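Local atomic coordinates of cocosin 1 acidic chain (PDB entry 5WPW), a protein that serves as a seed storage protein of coconut, a hexameric 11S globulin that acts as a nutrient reservoir and is a potential food allergen. Residues A[113-118]-A[252-257]; A[270-275]-A[287-292]; A[156-161]-A[177-182]; A[17-22]-A[209-214]; A[1-6]-A[34-39]. The protein carries 2 engineered substitutions. All blocks are in the same frame, centred on the assembly; numbering follows the deposited sequence.

Interaction 1 of 5, residues A[113-118]-A[252-257]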
# COMPACT_ATOMS: atom_id res chain seq x y z
N GLY A 113 -11.84 30.05 8.26
CA GLY A 113 -11.38 29.32 7.10
C GLY A 113 -10.71 27.99 7.39
O GLY A 113 -10.37 27.27 6.44
N ASP A 114 -10.49 27.65 8.66
CA ASP A 114 -9.86 26.38 8.96
C ASP A 114 -10.83 25.23 8.76
O ASP A 114 -12.02 25.33 9.02
CB ASP A 114 -9.36 26.35 10.40
CG ASP A 114 -8.03 27.04 10.57
OD1 ASP A 114 -7.36 27.36 9.58
OD2 ASP A 114 -7.64 27.23 11.73
N VAL A 115 -10.29 24.10 8.30
CA VAL A 115 -10.99 22.83 8.30
C VAL A 115 -10.31 21.94 9.32
O VAL A 115 -9.08 21.80 9.30
CB VAL A 115 -10.98 22.14 6.92
CG1 VAL A 115 -11.60 20.80 7.07
CG2 VAL A 115 -11.74 22.96 5.90
N LEU A 116 -11.10 21.38 10.23
CA LEU A 116 -10.62 20.43 11.23
C LEU A 116 -11.22 19.06 10.95
O LEU A 116 -12.42 18.94 10.68
CB LEU A 116 -11.02 20.87 12.64
CG LEU A 116 -10.39 22.20 13.04
CD1 LEU A 116 -11.47 23.20 13.44
CD2 LEU A 116 -9.43 21.92 14.17
N ALA A 117 -10.38 18.02 11.03
CA ALA A 117 -10.79 16.63 10.82
C ALA A 117 -10.70 15.89 12.15
O ALA A 117 -9.62 15.80 12.74
CB ALA A 117 -9.92 15.93 9.78
N VAL A 118 -11.84 15.36 12.61
CA VAL A 118 -11.92 14.60 13.86
C VAL A 118 -12.30 13.15 13.59
O VAL A 118 -13.46 12.88 13.29
CB VAL A 118 -12.93 15.26 14.80
CG1 VAL A 118 -13.02 14.51 16.10
CG2 VAL A 118 -12.56 16.71 15.05
N GLN A 252 -6.37 22.33 8.55
CA GLN A 252 -5.81 22.99 7.37
C GLN A 252 -6.71 24.14 6.97
O GLN A 252 -7.93 23.99 6.92
CB GLN A 252 -5.65 22.01 6.20
CG GLN A 252 -5.36 22.72 4.90
CD GLN A 252 -3.94 22.54 4.44
OE1 GLN A 252 -3.09 22.09 5.19
NE2 GLN A 252 -3.69 22.88 3.17
N ASN A 253 -6.10 25.29 6.70
CA ASN A 253 -6.87 26.45 6.30
C ASN A 253 -7.13 26.42 4.79
O ASN A 253 -6.21 26.21 4.00
CB ASN A 253 -6.13 27.72 6.70
CG ASN A 253 -6.86 28.97 6.29
OD1 ASN A 253 -6.66 29.46 5.19
ND2 ASN A 253 -7.73 29.47 7.15
N ILE A 254 -8.39 26.58 4.40
CA ILE A 254 -8.74 26.68 2.99
C ILE A 254 -9.38 28.01 2.63
O ILE A 254 -9.80 28.20 1.48
CB ILE A 254 -9.66 25.53 2.54
CG1 ILE A 254 -10.98 25.57 3.33
CG2 ILE A 254 -8.93 24.20 2.69
CD1 ILE A 254 -12.08 24.75 2.69
N GLY A 255 -9.48 28.95 3.58
CA GLY A 255 -10.18 30.19 3.31
C GLY A 255 -9.27 31.27 2.76
O GLY A 255 -9.73 32.19 2.08
N ASP A 256 -7.99 31.14 3.07
CA ASP A 256 -6.97 32.11 2.69
C ASP A 256 -6.91 32.22 1.17
O ASP A 256 -6.61 31.22 0.50
CB ASP A 256 -5.60 31.71 3.24
CG ASP A 256 -4.49 32.70 2.88
OD1 ASP A 256 -4.72 33.66 2.11
OD2 ASP A 256 -3.34 32.52 3.36
N PRO A 257 -7.12 33.40 0.61
CA PRO A 257 -7.05 33.54 -0.86
C PRO A 257 -5.75 33.08 -1.44
O PRO A 257 -5.74 32.52 -2.55
CB PRO A 257 -7.24 35.05 -1.07
CG PRO A 257 -8.01 35.50 0.13
CD PRO A 257 -7.48 34.67 1.26
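An antiparallel beta pairing at the edge of a cupin sheet joins strand 114-118 to strand 251-253, the strand through which the chain enters its second cupin domain. Two residue pairs make it. Val115 and Gln252 form a hydrogen-bonded pair: Val115 N donates to Gln252 O at 2.7 Å, and Gln252 N returns a bond to Val115 O that lies in the carbonyl plane. Asp114 and Asn253 form the non-hydrogen-bonded pair next to it, with their side chains on the same face of the sheet. The amide of Asn253, its CG anti to the backbone N, crosses the carboxylate of Asp114 at about a right angle, and ND2 reaches OD1 of Asp114 at 3.2 Å. That oxygen is approached from above the carboxylate plane, although it lies within the amide plane of Asn253; the other oxygen, OD2, is held by Gln111 N. As the strand order is 61-67, 114-118, 251-253, the basic chain of this 11S globulin supplies the outermost strand within the subunit to a sheet built mainly from the acidic one. Beyond Asn253 the strand gives way to a turn. Asn253 OD1 accepts from Asp256 N at 3.0 Å on a lone pair, an Asx motif, while Gly113 O receives Ile254 N at 2.9 Å and a weak bond from Gly255 N. Gly113 and Gly255 bring their CA atoms within 4.1 Å, a spacing with no room for a CB on either residue. On the face of Val115 and Gln252, Val115 CG2 rests obliquely on Ile254 CD1 at 3.7 Å.

Interaction 2 of 5, residues A[270-275]-A[287-292]; sequences ITTLNS and SAERVV
Glu289 leaves strand 287-293 on the face it shares with Ile270, Thr272 and Val291, and its CB lies 4.0 Å from Thr271 O. With CG anti to the backbone N (chi1 -179°), the chain runs on extended, and CG packs against Ile270 CG2 at 3.6 Å. The carboxylate carbon CD stays beside the same methyl, and at the tip OE2 sits 3.4 Å from Ile270 CG2, the two side chains crossing obliquely. Its other oxygen, OE1, has a long, weak ion pair with Lys364. Thr272 OG1 lies 4.1 Å from Glu289 OE2, and Glu243 of a neighbouring subunit packs on the Glu289 side chain. Beneath, the backbones form an antiparallel beta pair: Arg290 N donates to Thr271 O at 2.9 Å, and Leu273 N to Ala288 O at 2.7 Å, each bond having a reciprocal partner. On the other face a water donates to both Thr271 OG1 (2.8 Å) and Arg290 O, while Leu273 CB meets Ala288 CB. In the second cupin domain these strands are neighbours in an antiparallel sheet, with strand 262-264 beyond 268-273 and strand 357-364 beyond 287-293; Leu281 of helix 281-284 packs on Leu273.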
# COMPACT_ATOMS: atom_id res chain seq x y z
N ILE A 270 -11.01 28.73 -6.43
CA ILE A 270 -11.36 27.45 -5.81
C ILE A 270 -10.13 26.90 -5.10
O ILE A 270 -9.01 26.95 -5.62
CB ILE A 270 -11.85 26.42 -6.83
CG1 ILE A 270 -12.98 26.97 -7.69
CG2 ILE A 270 -12.28 25.13 -6.10
CD1 ILE A 270 -13.43 25.99 -8.72
N THR A 271 -10.35 26.32 -3.93
CA THR A 271 -9.30 25.73 -3.12
C THR A 271 -9.81 24.37 -2.68
O THR A 271 -10.92 24.27 -2.16
CB THR A 271 -8.96 26.63 -1.92
OG1 THR A 271 -8.61 27.93 -2.39
CG2 THR A 271 -7.80 26.07 -1.14
N THR A 272 -9.05 23.34 -2.99
CA THR A 272 -9.43 21.96 -2.73
C THR A 272 -8.70 21.45 -1.49
O THR A 272 -7.55 21.79 -1.25
CB THR A 272 -9.07 21.10 -3.93
OG1 THR A 272 -9.73 21.61 -5.10
CG2 THR A 272 -9.43 19.61 -3.70
N LEU A 273 -9.36 20.58 -0.75
CA LEU A 273 -8.73 19.96 0.42
C LEU A 273 -8.97 18.46 0.33
O LEU A 273 -10.12 18.03 0.35
CB LEU A 273 -9.28 20.53 1.72
CG LEU A 273 -8.66 20.00 3.01
CD1 LEU A 273 -7.17 20.12 2.97
CD2 LEU A 273 -9.20 20.82 4.17
N ASN A 274 -7.90 17.69 0.17
CA ASN A 274 -8.00 16.23 0.20
C ASN A 274 -6.68 15.69 0.75
O ASN A 274 -5.82 16.46 1.21
CB ASN A 274 -8.33 15.69 -1.20
CG ASN A 274 -7.31 16.09 -2.22
OD1 ASN A 274 -6.10 16.07 -1.96
ND2 ASN A 274 -7.77 16.50 -3.40
N SER A 275 -6.50 14.36 0.66
CA SER A 275 -5.34 13.74 1.29
C SER A 275 -4.01 14.13 0.66
O SER A 275 -2.97 13.79 1.23
CB SER A 275 -5.45 12.18 1.30
OG SER A 275 -5.64 11.59 0.01
N SER A 287 -13.40 15.09 1.73
CA SER A 287 -12.65 16.17 1.10
C SER A 287 -13.44 17.45 1.32
O SER A 287 -14.62 17.42 1.70
CB SER A 287 -12.45 15.90 -0.41
OG SER A 287 -11.91 14.60 -0.65
N ALA A 288 -12.81 18.59 1.06
CA ALA A 288 -13.53 19.86 1.16
C ALA A 288 -13.10 20.77 0.02
O ALA A 288 -12.07 20.55 -0.64
CB ALA A 288 -13.27 20.55 2.52
N GLU A 289 -13.89 21.81 -0.19
CA GLU A 289 -13.65 22.77 -1.26
C GLU A 289 -14.19 24.12 -0.81
O GLU A 289 -15.29 24.19 -0.29
CB GLU A 289 -14.35 22.30 -2.54
CG GLU A 289 -14.17 23.18 -3.72
CD GLU A 289 -14.60 22.51 -5.02
OE1 GLU A 289 -15.83 22.41 -5.28
OE2 GLU A 289 -13.71 22.08 -5.76
N ARG A 290 -13.40 25.17 -0.98
CA ARG A 290 -13.85 26.54 -0.75
C ARG A 290 -13.97 27.22 -2.12
O ARG A 290 -12.98 27.27 -2.85
CB ARG A 290 -12.87 27.27 0.17
CG ARG A 290 -13.07 28.79 0.23
CD ARG A 290 -14.46 29.12 0.69
NE ARG A 290 -14.53 30.41 1.38
CZ ARG A 290 -15.66 30.92 1.87
NH1 ARG A 290 -16.80 30.25 1.73
NH2 ARG A 290 -15.65 32.09 2.50
N VAL A 291 -15.19 27.63 -2.48
CA VAL A 291 -15.48 28.30 -3.74
C VAL A 291 -15.87 29.74 -3.43
O VAL A 291 -16.78 29.98 -2.64
CB VAL A 291 -16.60 27.60 -4.52
CG1 VAL A 291 -16.89 28.31 -5.83
CG2 VAL A 291 -16.25 26.14 -4.78
N VAL A 292 -15.19 30.69 -4.06
CA VAL A 292 -15.53 32.12 -3.92
C VAL A 292 -15.69 32.67 -5.33
O VAL A 292 -14.70 32.76 -6.07
CB VAL A 292 -14.47 32.90 -3.14
CG1 VAL A 292 -14.73 34.43 -3.29
CG2 VAL A 292 -14.43 32.47 -1.67
O HOH W 1 -10.82 29.59 -2.79

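Interaction 3 of 5, residues A[156-161]-A[177-182]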
# COMPACT_ATOMS: atom_id res chain seq x y z
N PHE A 156 -21.30 10.87 22.28
CA PHE A 156 -21.02 10.36 23.61
C PHE A 156 -20.32 11.47 24.38
O PHE A 156 -19.14 11.74 24.14
CB PHE A 156 -20.14 9.11 23.57
CG PHE A 156 -20.76 7.93 22.84
CD1 PHE A 156 -20.91 7.94 21.47
CD2 PHE A 156 -21.17 6.80 23.55
CE1 PHE A 156 -21.47 6.82 20.81
CE2 PHE A 156 -21.72 5.70 22.90
CZ PHE A 156 -21.87 5.71 21.53
N LEU A 157 -21.03 12.11 25.30
CA LEU A 157 -20.45 13.18 26.10
C LEU A 157 -19.56 12.60 27.18
O LEU A 157 -19.94 11.65 27.88
CB LEU A 157 -21.55 14.02 26.76
CG LEU A 157 -22.47 14.76 25.82
CD1 LEU A 157 -23.77 15.04 26.54
CD2 LEU A 157 -21.79 16.04 25.38
N LEU A 158 -18.34 13.14 27.32
CA LEU A 158 -17.51 12.77 28.45
C LEU A 158 -17.87 13.58 29.70
O LEU A 158 -17.60 13.14 30.82
CB LEU A 158 -16.02 12.99 28.11
CG LEU A 158 -15.29 12.02 27.17
CD1 LEU A 158 -13.77 12.18 27.33
CD2 LEU A 158 -15.71 10.60 27.39
N ALA A 159 -18.49 14.74 29.52
CA ALA A 159 -18.92 15.55 30.64
C ALA A 159 -20.18 16.28 30.23
O ALA A 159 -20.42 16.52 29.05
CB ALA A 159 -17.83 16.55 31.04
N GLY A 160 -21.01 16.62 31.22
CA GLY A 160 -22.16 17.48 30.98
C GLY A 160 -23.42 16.73 30.60
O GLY A 160 -23.59 15.53 30.82
N ARG A 161 -24.36 17.51 30.04
CA ARG A 161 -25.69 17.06 29.63
C ARG A 161 -26.16 17.96 28.49
O ARG A 161 -25.69 19.09 28.36
CB ARG A 161 -26.72 17.12 30.76
CG ARG A 161 -26.39 16.33 32.02
CD ARG A 161 -27.30 16.76 33.17
NE ARG A 161 -28.62 16.14 33.13
CZ ARG A 161 -29.76 16.79 33.37
NH1 ARG A 161 -29.72 18.09 33.67
NH2 ARG A 161 -30.92 16.16 33.32
N GLU A 177 -27.38 12.32 28.89
CA GLU A 177 -26.40 12.35 29.97
C GLU A 177 -25.01 11.99 29.45
O GLU A 177 -24.85 11.40 28.38
CB GLU A 177 -26.81 11.40 31.09
CG GLU A 177 -28.19 11.68 31.69
CD GLU A 177 -28.13 12.78 32.73
OE1 GLU A 177 -27.02 13.27 33.02
OE2 GLU A 177 -29.20 13.16 33.27
N ASN A 178 -24.00 12.35 30.23
CA ASN A 178 -22.65 11.94 29.87
C ASN A 178 -22.45 10.47 30.24
O ASN A 178 -23.20 9.89 31.02
CB ASN A 178 -21.62 12.83 30.56
CG ASN A 178 -21.46 12.51 32.02
OD1 ASN A 178 -20.63 11.70 32.39
ND2 ASN A 178 -22.26 13.16 32.85
N ILE A 179 -21.43 9.86 29.63
CA ILE A 179 -21.29 8.41 29.73
C ILE A 179 -20.97 7.98 31.15
O ILE A 179 -21.33 6.87 31.56
CB ILE A 179 -20.22 7.93 28.75
CG1 ILE A 179 -18.96 8.75 28.96
CG2 ILE A 179 -20.73 8.11 27.33
CD1 ILE A 179 -17.70 8.02 28.59
N LEU A 180 -20.28 8.83 31.92
CA LEU A 180 -19.97 8.46 33.30
C LEU A 180 -21.23 8.32 34.14
O LEU A 180 -21.24 7.56 35.12
CB LEU A 180 -19.03 9.49 33.93
CG LEU A 180 -17.74 9.76 33.16
CD1 LEU A 180 -16.88 10.76 33.93
CD2 LEU A 180 -16.97 8.46 32.89
N ARG A 181 -22.30 9.03 33.77
CA ARG A 181 -23.59 8.87 34.43
C ARG A 181 -24.13 7.44 34.30
O ARG A 181 -24.96 7.02 35.11
CB ARG A 181 -24.59 9.88 33.84
CG ARG A 181 -25.99 9.87 34.44
CD ARG A 181 -26.03 10.56 35.81
NE ARG A 181 -27.35 10.52 36.42
CZ ARG A 181 -27.79 9.51 37.18
NH1 ARG A 181 -27.00 8.47 37.41
NH2 ARG A 181 -29.01 9.55 37.70
N GLY A 182 -23.65 6.69 33.31
CA GLY A 182 -24.09 5.31 33.15
C GLY A 182 -23.44 4.34 34.12
O GLY A 182 -23.94 3.22 34.27
O HOH W 2 -23.55 11.08 26.23
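Arg161 and Glu177 lie side by side and point the same way, their guanidinium and carboxylate planes 31° apart. Arg161 bends at chi3 and Glu177 at chi2 (-82°), so that NE meets OE2 of Glu177 at 3.0 Å in a salt bridge. The oxygen is near the guanidinium plane, at its edge, yet NE stands above the plane of the carboxylate; NH2 adds a weak bond to the same oxygen. NH1 of Arg161 is held elsewhere, by Asp207 O. Ile179 takes a different attitude to each of its neighbours. It runs alongside Leu158, pointing the same way, with CD1 only 3.5 Å from Leu158 CD2, a tight carbon contact. Against Phe156 it stands about at a right angle, its CG2 3.9 Å from Phe156 CB and at the edge of the ring. The setting is the first cupin domain, where the chain leaves strand 155-157 and comes back through strand 175-177 on its way to helix 185-192. Leu157 O takes the backbone N of Ile179 at 2.9 Å, nearly along the C=O axis, and a water bridges Leu157 N and Glu177 O. Asn178, its CG in the crowded position between N and carbonyl carbon, sends ND2 to Gly160 O in a weak bond and turns OD1 back to weak bonds with Leu180 N and Arg181 N. Tyr393 of a neighbouring subunit hydrogen-bonds Leu158 O, and Trp303 of that subunit packs on the Leu158 side chain.

Interaction 4 of 5, residues A[17-22]-A[209-214]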
# COMPACT_ATOMS: atom_id res chain seq x y z
N VAL A 17 -30.91 23.89 19.96
CA VAL A 17 -30.75 23.68 21.39
C VAL A 17 -29.85 24.78 21.93
O VAL A 17 -28.71 24.93 21.47
CB VAL A 17 -30.18 22.29 21.69
CG1 VAL A 17 -30.01 22.09 23.19
CG2 VAL A 17 -31.07 21.21 21.10
N ARG A 18 -30.36 25.56 22.88
CA ARG A 18 -29.57 26.65 23.43
C ARG A 18 -28.83 26.18 24.68
O ARG A 18 -29.42 25.59 25.59
CB ARG A 18 -30.45 27.86 23.76
CG ARG A 18 -29.61 29.11 23.95
CD ARG A 18 -30.44 30.38 24.09
NE ARG A 18 -30.34 31.27 22.93
CZ ARG A 18 -29.22 31.80 22.44
NH1 ARG A 18 -29.29 32.60 21.38
NH2 ARG A 18 -28.04 31.54 22.99
N SER A 19 -27.53 26.43 24.70
CA SER A 19 -26.68 26.19 25.85
C SER A 19 -26.34 27.52 26.52
O SER A 19 -26.72 28.60 26.04
CB SER A 19 -25.41 25.44 25.43
OG SER A 19 -25.69 24.11 25.02
N GLU A 20 -25.59 27.43 27.62
CA GLU A 20 -25.22 28.61 28.40
C GLU A 20 -24.40 29.60 27.57
O GLU A 20 -24.65 30.81 27.62
CB GLU A 20 -24.44 28.17 29.64
CG GLU A 20 -24.01 29.28 30.57
CD GLU A 20 -23.28 28.74 31.78
OE1 GLU A 20 -22.14 28.24 31.63
OE2 GLU A 20 -23.85 28.81 32.89
N ALA A 21 -23.41 29.10 26.81
CA ALA A 21 -22.47 29.96 26.09
C ALA A 21 -22.49 29.72 24.59
O ALA A 21 -21.48 29.92 23.91
CB ALA A 21 -21.05 29.78 26.64
N GLY A 22 -23.63 29.28 24.05
CA GLY A 22 -23.75 29.09 22.62
C GLY A 22 -25.01 28.32 22.29
O GLY A 22 -25.82 28.01 23.18
N ARG A 209 -26.22 23.69 32.04
CA ARG A 209 -25.53 24.52 31.06
C ARG A 209 -25.60 23.97 29.64
O ARG A 209 -25.46 24.75 28.69
CB ARG A 209 -24.07 24.69 31.47
CG ARG A 209 -23.86 25.18 32.90
CD ARG A 209 -22.38 25.16 33.29
NE ARG A 209 -21.86 23.80 33.39
CZ ARG A 209 -20.56 23.50 33.40
NH1 ARG A 209 -19.67 24.48 33.32
NH2 ARG A 209 -20.16 22.24 33.49
N GLY A 210 -25.82 22.67 29.45
CA GLY A 210 -25.72 22.14 28.10
C GLY A 210 -24.27 21.83 27.73
O GLY A 210 -23.39 21.76 28.60
N GLU A 211 -24.02 21.68 26.42
CA GLU A 211 -22.70 21.25 25.96
C GLU A 211 -21.77 22.40 25.58
O GLU A 211 -20.61 22.16 25.25
CB GLU A 211 -22.84 20.28 24.78
CG GLU A 211 -23.49 20.90 23.58
CD GLU A 211 -23.18 20.13 22.30
OE1 GLU A 211 -22.21 19.33 22.29
OE2 GLU A 211 -23.90 20.35 21.30
N ILE A 212 -22.24 23.64 25.63
CA ILE A 212 -21.38 24.81 25.49
C ILE A 212 -21.56 25.64 26.75
O ILE A 212 -22.65 26.19 26.97
CB ILE A 212 -21.71 25.63 24.24
CG1 ILE A 212 -21.74 24.72 23.00
CG2 ILE A 212 -20.70 26.75 24.10
CD1 ILE A 212 -22.41 25.38 21.79
N VAL A 213 -20.52 25.72 27.58
CA VAL A 213 -20.59 26.32 28.91
C VAL A 213 -19.66 27.53 28.99
O VAL A 213 -18.68 27.63 28.25
CB VAL A 213 -20.27 25.28 30.01
CG1 VAL A 213 -21.05 24.02 29.76
CG2 VAL A 213 -18.74 25.00 30.10
N ARG A 214 -19.97 28.45 29.92
CA ARG A 214 -19.19 29.67 30.06
C ARG A 214 -18.03 29.44 31.01
O ARG A 214 -18.22 28.92 32.12
CB ARG A 214 -20.07 30.82 30.55
CG ARG A 214 -19.45 32.22 30.45
CD ARG A 214 -19.60 32.88 29.05
NE ARG A 214 -20.99 33.01 28.59
CZ ARG A 214 -21.39 33.75 27.55
NH1 ARG A 214 -20.50 34.45 26.84
NH2 ARG A 214 -22.68 33.78 27.22
O HOH W 3 -20.17 27.71 33.46
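Arg209 opens the second segment by giving its backbone O to Glu20 N at 2.9 Å, in the carbonyl plane. Its side chain runs beside Glu20, CD coming 3.5 Å from Glu20 OE1, while NH1 reaches Asn391 O of a neighbouring subunit. Gly210 follows with positive phi (83°), packing its CA close to Ser19 OG, where a CB would clash. Glu211 N gives Ser19 OG a weak bond; its own carboxylate turns to Arg44 and Thr24. At Ile212 the strand begins: its O accepts Ala21 N at 3.0 Å from well above the carbonyl plane, and its CG2 lies against the Ala21 backbone, 3.3 Å from Ala21 O. Val213 sets CG1 over one face of the Arg209 guanidinium. Arg214 N donates to Glu20 OE1 at 2.8 Å, almost straight (173°), on the anti lone pair; bent at chi2 and chi3, its guanidinium offers one face to Ala21 CB. The turn between strands 15-19 and 22-26 is thereby clasped to strand 212-214, which pairs with strand 50-57 in a first-domain cupin sheet. A water also donates to Glu20 OE1, so two donors grip this oxygen; the nearby guanidinium groups of Arg214 and Arg209, the latter paired with Asp207, do not touch the carboxylate and would at most favour its charged form.

Interaction 5 of 5, residues A[1-6]-A[34-39]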
# COMPACT_ATOMS: atom_id res chain seq x y z
N ASN A 1 -32.79 2.60 -0.52
CA ASN A 1 -32.06 3.86 -0.49
C ASN A 1 -32.94 5.01 -0.98
O ASN A 1 -33.78 4.82 -1.87
CB ASN A 1 -30.78 3.77 -1.33
CG ASN A 1 -29.65 2.99 -0.64
OD1 ASN A 1 -29.46 1.80 -0.89
ND2 ASN A 1 -28.88 3.68 0.20
N GLU A 2 -32.73 6.19 -0.40
CA GLU A 2 -33.50 7.39 -0.69
C GLU A 2 -32.93 8.21 -1.84
O GLU A 2 -33.31 9.38 -1.99
CB GLU A 2 -33.59 8.29 0.55
CG GLU A 2 -34.61 7.85 1.60
CD GLU A 2 -34.05 6.82 2.56
OE1 GLU A 2 -33.03 6.18 2.23
OE2 GLU A 2 -34.64 6.64 3.66
N CYS A 3 -32.02 7.66 -2.64
CA CYS A 3 -31.39 8.49 -3.65
C CYS A 3 -32.22 8.61 -4.92
O CYS A 3 -31.76 9.24 -5.88
CB CYS A 3 -29.98 7.97 -3.97
SG CYS A 3 -28.74 8.39 -2.71
N ARG A 4 -33.42 8.04 -4.95
CA ARG A 4 -34.39 8.38 -5.99
C ARG A 4 -35.20 9.60 -5.52
O ARG A 4 -36.38 9.52 -5.14
CB ARG A 4 -35.28 7.19 -6.32
CG ARG A 4 -34.55 6.05 -7.03
CD ARG A 4 -35.03 4.68 -6.55
NE ARG A 4 -34.07 3.59 -6.78
CZ ARG A 4 -33.99 2.51 -6.01
NH1 ARG A 4 -33.10 1.55 -6.26
NH2 ARG A 4 -34.80 2.39 -4.96
N ILE A 5 -34.53 10.73 -5.55
CA ILE A 5 -35.11 11.98 -5.08
C ILE A 5 -35.82 12.65 -6.24
O ILE A 5 -35.21 12.88 -7.30
CB ILE A 5 -34.04 12.91 -4.48
CG1 ILE A 5 -33.05 12.11 -3.63
CG2 ILE A 5 -34.69 14.00 -3.66
CD1 ILE A 5 -31.84 11.68 -4.41
N GLU A 6 -37.10 12.97 -6.05
CA GLU A 6 -37.84 13.70 -7.07
C GLU A 6 -37.32 15.13 -7.20
O GLU A 6 -37.03 15.59 -8.31
CB GLU A 6 -39.34 13.68 -6.75
CG GLU A 6 -40.24 14.25 -7.84
CD GLU A 6 -40.03 13.59 -9.19
OE1 GLU A 6 -39.11 14.03 -9.92
OE2 GLU A 6 -40.77 12.64 -9.54
N PHE A 34 -30.30 14.10 3.15
CA PHE A 34 -29.29 13.66 4.10
C PHE A 34 -29.19 12.14 4.13
O PHE A 34 -28.09 11.58 4.22
CB PHE A 34 -29.62 14.18 5.50
CG PHE A 34 -29.07 15.53 5.76
CD1 PHE A 34 -27.72 15.72 5.89
CD2 PHE A 34 -29.91 16.62 5.88
CE1 PHE A 34 -27.20 16.97 6.13
CE2 PHE A 34 -29.40 17.86 6.11
CZ PHE A 34 -28.04 18.04 6.24
N ARG A 35 -30.33 11.46 4.07
CA ARG A 35 -30.31 10.01 4.00
C ARG A 35 -29.70 9.53 2.69
O ARG A 35 -29.02 8.50 2.67
CB ARG A 35 -31.72 9.45 4.21
CG ARG A 35 -32.08 9.26 5.69
CD ARG A 35 -33.37 8.46 5.88
NE ARG A 35 -34.54 9.19 5.39
CZ ARG A 35 -35.78 9.02 5.85
NH1 ARG A 35 -36.02 8.15 6.83
NH2 ARG A 35 -36.77 9.74 5.34
N CYS A 36 -29.91 10.25 1.59
CA CYS A 36 -29.25 9.84 0.35
C CYS A 36 -27.75 10.06 0.45
O CYS A 36 -26.97 9.21 0.02
CB CYS A 36 -29.82 10.58 -0.85
SG CYS A 36 -28.84 10.40 -2.41
N ALA A 37 -27.32 11.18 1.03
CA ALA A 37 -25.91 11.47 1.13
C ALA A 37 -25.22 10.66 2.22
O ALA A 37 -24.00 10.52 2.18
CB ALA A 37 -25.69 12.97 1.41
N GLY A 38 -25.98 10.14 3.19
CA GLY A 38 -25.40 9.41 4.30
C GLY A 38 -24.61 10.25 5.29
O GLY A 38 -23.59 9.78 5.82
N VAL A 39 -25.07 11.48 5.55
CA VAL A 39 -24.39 12.40 6.44
C VAL A 39 -25.41 12.99 7.42
O VAL A 39 -26.62 12.90 7.22
CB VAL A 39 -23.66 13.54 5.69
CG1 VAL A 39 -22.56 12.98 4.76
CG2 VAL A 39 -24.64 14.34 4.89
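Cys3 carries SG anti to its carbonyl carbon (chi1 -77°), whereas Cys36 sends SG anti to the backbone N (chi1 168°). The two sulfurs join at 2.0 Å with a chi3 of 100°. This disulfide ties the N-terminal residues of the acidic part of the 11S globulin, which have no regular secondary structure, to the last turn of helix 32-37 of the first cupin domain; a separate bond, Cys79 to Cys246, links the acidic and basic chains. The dihedral is close to a right angle, as expected of a relaxed disulfide, and the CA atoms of Cys3 and Cys36 are 4.7 Å apart. Ile5 CD1 lies near the Cys36 sulfur, at 3.8 Å. Two residues after Cys36, Gly38 leaves the helix with positive phi. On the side of Cys3 toward the chain start, Glu2 bends at chi2 and crosses Arg35 obliquely, their carboxylate and guanidinium planes turned only modestly against each other. Arg4, in contrast, turns to another copy of the protein, where its NE forms a salt bridge with Asp150 of that neighbouring subunit. The Glu2 and Arg35 pair is a salt bridge of charges alone: Glu2 OE2 sits over one face of the guanidinium, 3.1 Å from Arg35 NE, and no N-H points at it.

Overall arrangement
The five contacts spread over a two-domain bicupin. Along the chain, interaction 5 closes first, but its segments alternate with those of interaction 4, which encloses interaction 3 and in turn alternates with interaction 1; that one bridges to the second domain, where interaction 2 lies. Interactions 1 and 2 touch, their centres 9 Å apart, with Leu273 packed on Val115, Gln252 and Ile254, so the two domains meet there. Interactions 3 and 4 have centres 15 Å apart and share the sheet of strand 50-57. Interaction 5 stands alone, 23 Å or more between centres from every other contact. Interactions 1 and 2 share one neighbouring subunit, 3 and 4 another, and 5 a third, so all five border hexamer interfaces.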